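Local coordinates for protein ornithine cyclodeaminase (Methanocaldococcus jannaschii, PDB 3MGJ) that probably converts ornithine to proline with release of ammonia in an NAD-dependent reaction, as the whole enzyme of which this chain is the N-terminal domain, at residues Phe2-Glu7 with Glu80-Pro85; Leu35-Gly40 with Ser47-Leu52. All coordinates share one frame; numbering follows the deposited sequence.

Interaction 1 of 2, residues Phe2-Glu7 with Glu80-Pro85; sequences FMREIE and EVELQP
Backbone hydrogen bonds join E7 and V81 in both directions: E7 N reaches V81 O at 2.9 Å, and V81 N returns to E7 O at 3.1 Å. Two residues along, L83 N donates to E5 O at 2.8 Å. Between these rungs I6 and E82 form a non-hydrogen-bonded antiparallel pair, with 143° between the directions of the first and last strands of this ferredoxin-like βαββαβ fold.

Van der Waals contact gathers on the face of E5, E7, V81 and L83. L83 CD1 rests against the carboxylate of E5, 3.5 Å from its CD, and V81 CG2 touches E7 CB. On the other face I6 and E80 cross at about a right angle, E80 OE2 near I6 CG2 and CD1.

The R4 chain bends at chi3 (-87°), turning NE off its line; E82 OE1 lies against R4 CD and 3.6 Å from NE, well out of the guanidinium plane. In this long salt bridge no N-H is aimed at the oxygen, whereas NH1 forms a salt bridge with D62 of helix 58-74. The chemistry implies an outermost strand of this chain held by backbone bonds and packed on both faces, R4 tying the sheet to the helix behind it.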
ATOM      1  N   PHE A   2     -21.633 -10.949   5.270  1.00 43.95           N
ATOM      2  CA  PHE A   2     -21.774  -9.692   4.563  1.00 39.15           C
ATOM      3  C   PHE A   2     -20.429  -9.069   4.131  1.00 39.16           C
ATOM      4  O   PHE A   2     -19.388  -9.340   4.725  1.00 37.08           O
ATOM      5  CB  PHE A   2     -22.612  -8.725   5.395  1.00 37.22           C
ATOM      6  CG  PHE A   2     -23.208  -7.624   4.597  1.00 40.07           C
ATOM      7  CD1 PHE A   2     -24.249  -7.878   3.716  1.00 41.77           C
ATOM      8  CD2 PHE A   2     -22.717  -6.332   4.697  1.00 38.72           C
ATOM      9  CE1 PHE A   2     -24.799  -6.851   2.955  1.00 42.78           C
ATOM     10  CE2 PHE A   2     -23.256  -5.304   3.936  1.00 43.72           C
ATOM     11  CZ  PHE A   2     -24.296  -5.560   3.065  1.00 41.65           C
HETATM   12  N   MSE A   3     -20.466  -8.255   3.075  1.00 39.90           N
HETATM   13  CA  MSE A   3     -19.298  -7.507   2.615  1.00 36.33           C
HETATM   14  C   MSE A   3     -19.629  -6.089   2.238  1.00 34.28           C
HETATM   15  O   MSE A   3     -20.588  -5.854   1.527  1.00 39.44           O
HETATM   16  CB  MSE A   3     -18.728  -8.128   1.353  1.00 40.69           C
HETATM   17  CG  MSE A   3     -18.447  -9.606   1.419  1.00 50.25           C
HETATM   18 SE   MSE A   3     -18.080 -10.223  -0.390  1.00 78.75          SE
HETATM   19  CE  MSE A   3     -19.354 -11.716  -0.440  1.00 53.23           C
ATOM     20  N   ARG A   4     -18.812  -5.147   2.677  1.00 29.67           N
ATOM     21  CA  ARG A   4     -18.825  -3.825   2.092  1.00 33.74           C
ATOM     22  C   ARG A   4     -17.404  -3.417   1.775  1.00 31.64           C
ATOM     23  O   ARG A   4     -16.472  -3.915   2.369  1.00 33.67           O
ATOM     24  CB  ARG A   4     -19.488  -2.791   3.006  1.00 41.68           C
ATOM     25  CG  ARG A   4     -19.806  -1.458   2.294  1.00 46.96           C
ATOM     26  CD  ARG A   4     -20.668  -0.505   3.140  1.00 53.62           C
ATOM     27  NE  ARG A   4     -22.119  -0.717   3.004  1.00 65.57           N
ATOM     28  CZ  ARG A   4     -22.900  -1.282   3.926  1.00 60.10           C
ATOM     29  NH1 ARG A   4     -22.385  -1.714   5.069  1.00 57.68           N
ATOM     30  NH2 ARG A   4     -24.204  -1.413   3.707  1.00 54.92           N
ATOM     31  N   GLU A   5     -17.247  -2.506   0.830  1.00 33.55           N
ATOM     32  CA  GLU A   5     -15.936  -2.066   0.395  1.00 30.86           C
ATOM     33  C   GLU A   5     -15.679  -0.668   0.921  1.00 32.05           C
ATOM     34  O   GLU A   5     -16.552   0.188   0.860  1.00 33.78           O
ATOM     35  CB  GLU A   5     -15.900  -2.069  -1.122  1.00 32.14           C
ATOM     36  CG  GLU A   5     -14.521  -2.112  -1.715  1.00 34.56           C
ATOM     37  CD  GLU A   5     -14.543  -1.994  -3.237  1.00 40.98           C
ATOM     38  OE1 GLU A   5     -15.654  -2.065  -3.823  1.00 39.09           O
ATOM     39  OE2 GLU A   5     -13.451  -1.832  -3.846  1.00 42.62           O
ATOM     40  N   ILE A   6     -14.494  -0.432   1.467  1.00 31.41           N
ATOM     41  CA  ILE A   6     -14.151   0.907   1.936  1.00 31.74           C
ATOM     42  C   ILE A   6     -12.924   1.412   1.221  1.00 29.05           C
ATOM     43  O   ILE A   6     -12.255   0.660   0.542  1.00 29.75           O
ATOM     44  CB  ILE A   6     -13.902   0.968   3.466  1.00 32.16           C
ATOM     45  CG1 ILE A   6     -12.589   0.285   3.822  1.00 30.39           C
ATOM     46  CG2 ILE A   6     -15.048   0.338   4.197  1.00 34.11           C
ATOM     47  CD1 ILE A   6     -11.975   0.790   5.068  1.00 29.44           C
ATOM     48  N   GLU A   7     -12.621   2.688   1.379  1.00 30.17           N
ATOM     49  CA  GLU A   7     -11.423   3.241   0.778  1.00 30.87           C
ATOM     50  C   GLU A   7     -10.730   4.178   1.736  1.00 30.49           C
ATOM     51  O   GLU A   7     -11.363   5.013   2.340  1.00 32.28           O
ATOM     52  CB  GLU A   7     -11.796   3.961  -0.495  1.00 31.10           C
ATOM     53  CG  GLU A   7     -10.695   4.678  -1.172  1.00 33.66           C
ATOM     54  CD  GLU A   7     -11.178   5.199  -2.499  1.00 43.88           C
ATOM     55  OE1 GLU A   7     -11.371   4.360  -3.400  1.00 48.98           O
ATOM     56  OE2 GLU A   7     -11.413   6.424  -2.639  1.00 49.67           O
ATOM     57  N   GLU A  80     -11.400   8.205   5.494  1.00 42.30           N
ATOM     58  CA  GLU A  80     -11.992   6.918   5.191  1.00 37.50           C
ATOM     59  C   GLU A  80     -13.402   7.151   4.596  1.00 37.79           C
ATOM     60  O   GLU A  80     -14.089   8.086   4.985  1.00 40.84           O
ATOM     61  CB  GLU A  80     -12.030   6.109   6.502  1.00 40.02           C
ATOM     62  CG  GLU A  80     -12.523   4.659   6.418  1.00 40.89           C
ATOM     63  CD  GLU A  80     -14.034   4.544   6.527  1.00 43.97           C
ATOM     64  OE1 GLU A  80     -14.702   5.591   6.641  1.00 49.23           O
ATOM     65  OE2 GLU A  80     -14.561   3.413   6.491  1.00 47.08           O
ATOM     66  N   VAL A  81     -13.816   6.336   3.628  1.00 37.33           N
ATOM     67  CA  VAL A  81     -15.178   6.403   3.084  1.00 35.88           C
ATOM     68  C   VAL A  81     -15.646   5.031   2.677  1.00 34.68           C
ATOM     69  O   VAL A  81     -14.842   4.150   2.449  1.00 34.48           O
ATOM     70  CB  VAL A  81     -15.321   7.294   1.821  1.00 32.86           C
ATOM     71  CG1 VAL A  81     -14.794   8.684   2.068  1.00 34.33           C
ATOM     72  CG2 VAL A  81     -14.656   6.637   0.628  1.00 35.15           C
ATOM     73  N   GLU A  82     -16.960   4.863   2.568  1.00 36.90           N
ATOM     74  CA  GLU A  82     -17.525   3.615   2.103  1.00 33.92           C
ATOM     75  C   GLU A  82     -17.793   3.685   0.619  1.00 35.36           C
ATOM     76  O   GLU A  82     -18.001   4.756   0.062  1.00 34.52           O
ATOM     77  CB  GLU A  82     -18.804   3.288   2.854  1.00 36.99           C
ATOM     78  CG  GLU A  82     -18.569   2.965   4.318  1.00 48.02           C
ATOM     79  CD  GLU A  82     -19.861   2.801   5.109  1.00 56.78           C
ATOM     80  OE1 GLU A  82     -20.869   2.316   4.533  1.00 59.27           O
ATOM     81  OE2 GLU A  82     -19.858   3.155   6.312  1.00 56.54           O
ATOM     82  N   LEU A  83     -17.764   2.523  -0.018  1.00 36.62           N
ATOM     83  CA  LEU A  83     -18.096   2.409  -1.424  1.00 36.79           C
ATOM     84  C   LEU A  83     -19.366   1.576  -1.592  1.00 38.80           C
ATOM     85  O   LEU A  83     -19.481   0.477  -1.030  1.00 38.58           O
ATOM     86  CB  LEU A  83     -16.952   1.755  -2.201  1.00 34.08           C
ATOM     87  CG  LEU A  83     -15.539   2.350  -2.150  1.00 36.36           C
ATOM     88  CD1 LEU A  83     -14.624   1.500  -3.003  1.00 34.69           C
ATOM     89  CD2 LEU A  83     -15.478   3.805  -2.596  1.00 36.73           C
ATOM     90  N   GLN A  84     -20.316   2.111  -2.361  1.00 37.87           N
ATOM     91  CA  GLN A  84     -21.482   1.350  -2.786  1.00 39.71           C
ATOM     92  C   GLN A  84     -21.134   0.376  -3.907  1.00 36.12           C
ATOM     93  O   GLN A  84     -20.578   0.768  -4.923  1.00 37.86           O
ATOM     94  CB  GLN A  84     -22.620   2.265  -3.243  1.00 37.98           C
ATOM     95  CG  GLN A  84     -23.955   1.546  -3.274  1.00 39.39           C
ATOM     96  CD  GLN A  84     -24.985   2.263  -4.102  1.00 51.02           C
ATOM     97  OE1 GLN A  84     -24.854   2.364  -5.326  1.00 53.62           O
ATOM     98  NE2 GLN A  84     -26.030   2.771  -3.442  1.00 53.54           N
ATOM     99  N   PRO A  85     -21.493  -0.897  -3.732  1.00 37.24           N
ATOM    100  CA  PRO A  85     -21.222  -1.896  -4.765  1.00 37.07           C
ATOM    101  C   PRO A  85     -22.153  -1.710  -5.953  1.00 37.16           C
ATOM    102  O   PRO A  85     -23.304  -1.308  -5.784  1.00 41.41           O
ATOM    103  CB  PRO A  85     -21.573  -3.222  -4.072  1.00 37.48           C
ATOM    104  CG  PRO A  85     -22.005  -2.863  -2.682  1.00 39.03           C
ATOM    105  CD  PRO A  85     -22.357  -1.434  -2.671  1.00 35.45           C
TER

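Interaction 2 of 2, residues Leu35-Gly40 with Ser47-Leu52; sequences LEFEIG and SYAKIL
L35 and E36 both face K50 in a classic beta bulge at one end of an otherwise regular antiparallel ladder, whose strand axes run 173° apart. K50 O takes a 2.7 Å bond from L35 N and a weak one from E36 N, and K50 N donates to E36 O. Beyond the non-hydrogen-bonded pair F37-A49, E38 and Y48 exchange two 2.9 Å bonds, E38 N to Y48 O and Y48 N to E38 O, the first nearly straight.

The side chains of E36, E38, Y48 and K50 share one face. Y48 has its CG between the backbone N and the carbonyl carbon (chi1 74°), and its ring lies beside E38. There E38 CB makes a CH-pi contact over the ring face, 3.6 Å from the centroid, and the E38 carboxylate is nearly parallel to the ring, the planes 2° apart. E36 and K50 run side by side, pointing the same way. K50 NZ bonds to E36 OE1 at 3.1 Å, meeting it from above the carboxylate plane in a salt bridge; E36 OE1 also lies near the edge of the Y48 ring.

On the other face F37 CD2 packs 3.9 Å from A49 CB, and Y48 O sits over one face of the phenylalanine ring, offset toward its rim. At the bulged end L35 CD1 touches L52 CB.

This beta hairpin, strands two and three of the ferredoxin-like fold, places 31-38 at the outer edge of the sheet within the chain, while 47-55 continues inward to strand 2-10 through backbone bonds such as I51 with I6. F37 also packs on I12 and I13, and its ring stacks on F37 of the second subunit, bringing the hairpin into the dimer contact.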
ATOM      1  N   LEU A  35      -7.991  -4.764  -2.067  1.00 29.14           N
ATOM      2  CA  LEU A  35      -8.410  -4.950  -3.449  1.00 29.70           C
ATOM      3  C   LEU A  35      -7.562  -4.165  -4.406  1.00 31.53           C
ATOM      4  O   LEU A  35      -7.118  -4.682  -5.421  1.00 37.68           O
ATOM      5  CB  LEU A  35      -9.861  -4.510  -3.636  1.00 30.51           C
ATOM      6  CG  LEU A  35     -10.947  -5.398  -3.031  1.00 30.94           C
ATOM      7  CD1 LEU A  35     -12.292  -4.810  -3.344  1.00 32.36           C
ATOM      8  CD2 LEU A  35     -10.846  -6.813  -3.545  1.00 29.74           C
ATOM      9  N   GLU A  36      -7.374  -2.893  -4.090  1.00 32.23           N
ATOM     10  CA  GLU A  36      -6.574  -1.998  -4.913  1.00 34.54           C
ATOM     11  C   GLU A  36      -5.636  -1.159  -4.061  1.00 32.22           C
ATOM     12  O   GLU A  36      -5.863  -0.946  -2.880  1.00 30.73           O
ATOM     13  CB  GLU A  36      -7.474  -1.085  -5.749  1.00 36.67           C
ATOM     14  CG  GLU A  36      -8.449  -1.864  -6.597  1.00 38.66           C
ATOM     15  CD  GLU A  36      -9.153  -1.016  -7.627  1.00 45.02           C
ATOM     16  OE1 GLU A  36      -8.904   0.213  -7.684  1.00 49.44           O
ATOM     17  OE2 GLU A  36      -9.956  -1.594  -8.389  1.00 45.34           O
ATOM     18  N   PHE A  37      -4.573  -0.682  -4.679  1.00 35.96           N
ATOM     19  CA  PHE A  37      -3.697   0.259  -4.023  1.00 34.63           C
ATOM     20  C   PHE A  37      -3.063   1.161  -5.065  1.00 36.31           C
ATOM     21  O   PHE A  37      -2.351   0.687  -5.933  1.00 39.56           O
ATOM     22  CB  PHE A  37      -2.621  -0.469  -3.235  1.00 36.41           C
ATOM     23  CG  PHE A  37      -1.975   0.383  -2.213  1.00 37.50           C
ATOM     24  CD1 PHE A  37      -1.093   1.380  -2.581  1.00 42.16           C
ATOM     25  CD2 PHE A  37      -2.271   0.223  -0.886  1.00 40.58           C
ATOM     26  CE1 PHE A  37      -0.499   2.205  -1.639  1.00 43.59           C
ATOM     27  CE2 PHE A  37      -1.675   1.037   0.067  1.00 49.90           C
ATOM     28  CZ  PHE A  37      -0.780   2.032  -0.317  1.00 48.33           C
ATOM     29  N   GLU A  38      -3.314   2.460  -4.972  1.00 36.82           N
ATOM     30  CA  GLU A  38      -2.807   3.405  -5.956  1.00 39.61           C
ATOM     31  C   GLU A  38      -1.949   4.489  -5.303  1.00 38.10           C
ATOM     32  O   GLU A  38      -2.415   5.180  -4.411  1.00 41.57           O
ATOM     33  CB  GLU A  38      -3.988   4.037  -6.691  1.00 43.00           C
ATOM     34  CG  GLU A  38      -3.799   4.186  -8.191  1.00 49.11           C
ATOM     35  CD  GLU A  38      -4.215   2.938  -8.987  1.00 55.07           C
ATOM     36  OE1 GLU A  38      -4.473   1.886  -8.351  1.00 52.56           O
ATOM     37  OE2 GLU A  38      -4.280   3.014 -10.251  1.00 56.01           O
ATOM     38  N   ILE A  39      -0.705   4.642  -5.748  1.00 37.18           N
ATOM     39  CA  ILE A  39       0.190   5.699  -5.263  1.00 37.80           C
ATOM     40  C   ILE A  39       0.097   6.965  -6.118  1.00 41.52           C
ATOM     41  O   ILE A  39      -0.069   6.888  -7.344  1.00 41.76           O
ATOM     42  CB  ILE A  39       1.678   5.227  -5.246  1.00 41.86           C
ATOM     43  CG1 ILE A  39       1.985   4.441  -3.982  1.00 43.47           C
ATOM     44  CG2 ILE A  39       2.628   6.380  -5.309  1.00 41.78           C
ATOM     45  CD1 ILE A  39       1.348   3.087  -3.985  1.00 44.70           C
ATOM     46  N   GLY A  40       0.215   8.122  -5.461  1.00 42.20           N
ATOM     47  CA  GLY A  40       0.204   9.420  -6.122  1.00 38.77           C
ATOM     48  C   GLY A  40       1.495   9.729  -6.854  1.00 44.62           C
ATOM     49  O   GLY A  40       2.537   9.117  -6.582  1.00 45.66           O
ATOM     50  N   SER A  47      -2.310   8.826  -1.750  1.00 36.53           N
ATOM     51  CA  SER A  47      -2.514   7.483  -2.280  1.00 37.57           C
ATOM     52  C   SER A  47      -3.901   7.021  -1.875  1.00 35.94           C
ATOM     53  O   SER A  47      -4.582   7.682  -1.106  1.00 37.20           O
ATOM     54  CB  SER A  47      -1.468   6.517  -1.728  1.00 35.73           C
ATOM     55  OG  SER A  47      -0.175   7.104  -1.749  1.00 38.98           O
ATOM     56  N   TYR A  48      -4.339   5.893  -2.396  1.00 35.32           N
ATOM     57  CA  TYR A  48      -5.583   5.341  -1.901  1.00 35.43           C
ATOM     58  C   TYR A  48      -5.546   3.827  -1.854  1.00 33.19           C
ATOM     59  O   TYR A  48      -4.834   3.190  -2.611  1.00 36.18           O
ATOM     60  CB  TYR A  48      -6.804   5.882  -2.669  1.00 36.83           C
ATOM     61  CG  TYR A  48      -7.001   5.350  -4.065  1.00 42.02           C
ATOM     62  CD1 TYR A  48      -7.429   4.040  -4.280  1.00 42.64           C
ATOM     63  CD2 TYR A  48      -6.803   6.161  -5.174  1.00 48.95           C
ATOM     64  CE1 TYR A  48      -7.625   3.544  -5.561  1.00 44.93           C
ATOM     65  CE2 TYR A  48      -7.004   5.669  -6.475  1.00 51.16           C
ATOM     66  CZ  TYR A  48      -7.409   4.361  -6.652  1.00 52.59           C
ATOM     67  OH  TYR A  48      -7.607   3.863  -7.917  1.00 60.59           O
ATOM     68  N   ALA A  49      -6.286   3.261  -0.921  1.00 31.87           N
ATOM     69  CA  ALA A  49      -6.412   1.828  -0.823  1.00 29.99           C
ATOM     70  C   ALA A  49      -7.888   1.457  -0.784  1.00 28.54           C
ATOM     71  O   ALA A  49      -8.669   2.089  -0.091  1.00 29.96           O
ATOM     72  CB  ALA A  49      -5.716   1.353   0.421  1.00 29.86           C
ATOM     73  N   LYS A  50      -8.276   0.451  -1.553  1.00 28.19           N
ATOM     74  CA  LYS A  50      -9.594  -0.140  -1.398  1.00 26.89           C
ATOM     75  C   LYS A  50      -9.481  -1.475  -0.660  1.00 26.35           C
ATOM     76  O   LYS A  50      -8.710  -2.341  -1.026  1.00 28.34           O
ATOM     77  CB  LYS A  50     -10.277  -0.347  -2.740  1.00 28.77           C
ATOM     78  CG  LYS A  50     -10.592   0.895  -3.490  1.00 30.18           C
ATOM     79  CD  LYS A  50     -11.399   0.538  -4.711  1.00 35.26           C
ATOM     80  CE  LYS A  50     -11.909   1.777  -5.429  1.00 40.30           C
ATOM     81  NZ  LYS A  50     -11.130   2.108  -6.644  1.00 47.73           N
ATOM     82  N   ILE A  51     -10.264  -1.619   0.392  1.00 26.10           N
ATOM     83  CA  ILE A  51     -10.243  -2.786   1.232  1.00 25.66           C
ATOM     84  C   ILE A  51     -11.664  -3.272   1.360  1.00 28.61           C
ATOM     85  O   ILE A  51     -12.567  -2.487   1.637  1.00 27.63           O
ATOM     86  CB  ILE A  51      -9.767  -2.421   2.633  1.00 23.60           C
ATOM     87  CG1 ILE A  51      -8.345  -1.879   2.572  1.00 24.68           C
ATOM     88  CG2 ILE A  51      -9.897  -3.598   3.565  1.00 25.42           C
ATOM     89  CD1 ILE A  51      -7.987  -1.023   3.736  1.00 23.45           C
ATOM     90  N   LEU A  52     -11.842  -4.569   1.137  1.00 28.42           N
ATOM     91  CA  LEU A  52     -13.094  -5.263   1.367  1.00 28.22           C
ATOM     92  C   LEU A  52     -13.132  -5.774   2.800  1.00 30.29           C
ATOM     93  O   LEU A  52     -12.181  -6.392   3.267  1.00 31.04           O
ATOM     94  CB  LEU A  52     -13.165  -6.438   0.415  1.00 30.41           C
ATOM     95  CG  LEU A  52     -14.437  -7.239   0.213  1.00 32.70           C
ATOM     96  CD1 LEU A  52     -15.398  -6.460  -0.652  1.00 30.75           C
ATOM     97  CD2 LEU A  52     -14.034  -8.539  -0.457  1.00 32.06           C
TER

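How the interactions relate
Both interactions attach an outermost strand of the same four-stranded antiparallel sheet to a central one: 78-83 to 2-10 in interaction 1, 31-38 to 47-55 in interaction 2. The central strands are neighbours, so I6 N probably bonds to I51 O. E5 also reaches across strand 47-55, its OE2 packing on L35 CD1. Interaction 1 closes a long loop of chain that contains the local hairpin of interaction 2. It is a surface contact, and its charged arginine turns to helix 58-74. Interaction 2 is partly buried, with a direct lysine-glutamate bridge and aromatic packing, and it alone of the two is touched by the second subunit.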